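Local coordinates for putative DNA-binding protein (Ralstonia eutropha, PDB 2OBP) that probably binds DNA, its small winged-helix-like fold of helices and a two-stranded antiparallel hairpin being consistent with such a role, at residues L22-R26 / A88-F92. Sequence-based numbering, arbitrary orientation.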
# COMPACT_ATOMS: atom_id res chain seq x y z
N LEU A 22 -3.26 2.75 3.14
CA LEU A 22 -2.34 3.89 3.20
C LEU A 22 -1.54 3.92 4.50
O LEU A 22 -0.33 4.15 4.48
CB LEU A 22 -3.11 5.22 3.05
CG LEU A 22 -3.55 5.55 1.62
CD1 LEU A 22 -4.49 6.79 1.69
CD2 LEU A 22 -2.37 5.89 0.76
N LEU A 23 -2.20 3.66 5.62
CA LEU A 23 -1.52 3.59 6.92
C LEU A 23 -0.48 2.48 6.99
O LEU A 23 0.62 2.70 7.50
CB LEU A 23 -2.54 3.43 8.03
CG LEU A 23 -3.30 4.67 8.42
CD1 LEU A 23 -4.42 4.24 9.34
CD2 LEU A 23 -2.33 5.63 9.14
N VAL A 24 -0.83 1.29 6.49
CA VAL A 24 0.11 0.18 6.51
C VAL A 24 1.32 0.47 5.62
O VAL A 24 2.47 0.22 6.01
CB VAL A 24 -0.59 -1.13 6.10
CG1 VAL A 24 0.39 -2.22 5.81
CG2 VAL A 24 -1.57 -1.55 7.18
N LEU A 25 1.08 1.01 4.42
CA LEU A 25 2.17 1.31 3.49
C LEU A 25 3.08 2.43 4.03
O LEU A 25 4.29 2.40 3.85
CB LEU A 25 1.66 1.65 2.08
CG LEU A 25 1.02 0.46 1.33
CD1 LEU A 25 0.49 0.92 -0.02
CD2 LEU A 25 1.97 -0.75 1.23
N ARG A 26 2.50 3.41 4.71
CA ARG A 26 3.32 4.41 5.34
C ARG A 26 4.27 3.81 6.40
O ARG A 26 5.45 4.15 6.42
CB ARG A 26 2.43 5.49 5.96
CG ARG A 26 3.17 6.38 6.98
CD ARG A 26 2.36 7.57 7.32
NE ARG A 26 2.86 8.37 8.46
CZ ARG A 26 4.05 8.98 8.50
NH1 ARG A 26 4.93 8.92 7.50
NH2 ARG A 26 4.37 9.69 9.58
N ALA A 88 1.23 10.79 2.62
CA ALA A 88 0.83 10.00 3.78
C ALA A 88 1.33 10.57 5.11
O ALA A 88 0.60 10.56 6.11
CB ALA A 88 1.30 8.55 3.60
N ALA A 89 2.53 11.12 5.10
CA ALA A 89 3.12 11.80 6.27
C ALA A 89 2.32 13.03 6.74
O ALA A 89 2.32 13.39 7.92
CB ALA A 89 4.57 12.20 5.95
N GLN A 90 1.69 13.70 5.79
CA GLN A 90 0.88 14.85 6.06
C GLN A 90 -0.56 14.48 6.42
O GLN A 90 -1.18 15.09 7.28
CB GLN A 90 0.91 15.79 4.83
CG GLN A 90 2.33 16.27 4.50
CD GLN A 90 2.60 16.49 2.98
OE1 GLN A 90 1.76 16.17 2.09
NE2 GLN A 90 3.81 17.06 2.69
N LEU A 91 -1.10 13.51 5.71
CA LEU A 91 -2.48 13.11 5.91
C LEU A 91 -2.64 12.49 7.32
O LEU A 91 -3.66 12.65 7.96
CB LEU A 91 -2.86 12.11 4.82
CG LEU A 91 -4.30 11.69 4.64
CD1 LEU A 91 -5.24 12.92 4.56
CD2 LEU A 91 -4.36 10.82 3.38
N PHE A 92 -1.61 11.77 7.77
CA PHE A 92 -1.61 11.09 9.08
C PHE A 92 -0.41 11.61 9.87
O PHE A 92 0.59 10.94 9.97
CB PHE A 92 -1.51 9.57 8.86
CG PHE A 92 -2.60 9.01 7.98
CD1 PHE A 92 -3.92 8.96 8.41
CD2 PHE A 92 -2.31 8.54 6.71
CE1 PHE A 92 -4.92 8.46 7.60
CE2 PHE A 92 -3.32 8.04 5.88
CZ PHE A 92 -4.62 7.99 6.32
O HOH W 1 0.94 7.61 10.46
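The ring of F92 is sandwiched between two leucines, one from each helix. L23 of helix 16-28 lays its CD2 methyl over one face as a CH-pi contact, 3.7 Å from the centroid of the F92 ring and 17° off the ring normal, while CG of L91, in the last turn of helix 82-91 just before F92, lies over the opposite face toward its rim. The side chains of L23 and F92 cross at about a right angle. CD2 makes the closest approach, with CG of L23 farther off by CZ of F92. L22 adds its CB, 4.0 Å from CE2 of F92, approaching obliquely.

The second flat group, the guanidinium of R26, has A89 over one face: CA of A89 stands 3.6 Å from NH1 of R26, and the small methyl of A89 lets the plane settle this close to the helix. With CG anti to the backbone N (chi1 164°) and the chain extended as far as NE, R26 reaches across the end of helix 82-91. Its aliphatic part runs past A88, whose CB lies 4.0 Å from CD of R26; alanine suits a place where the two backbones come nearest. At the guanidinium edge a water lies in plane and accepts from NE of R26 at 2.9 Å, then donates a weak bond to F92 O.

F92 is where the chain leaves the helix, its N still bonded to A88 O. Deeper in, L22 and A88 both touch L80 of strand 76-80, joining the contact to the core of the winged-helix-like fold. Leucine and phenylalanine pack the first helix against the end of the last, at the surface of the domain, whereas the arginine's charge lies near carbonyl oxygens at a helix C-terminus, an electrostatic setting likely to be favourable, with a water, bonded well to NE but only weakly to F92 O, between them.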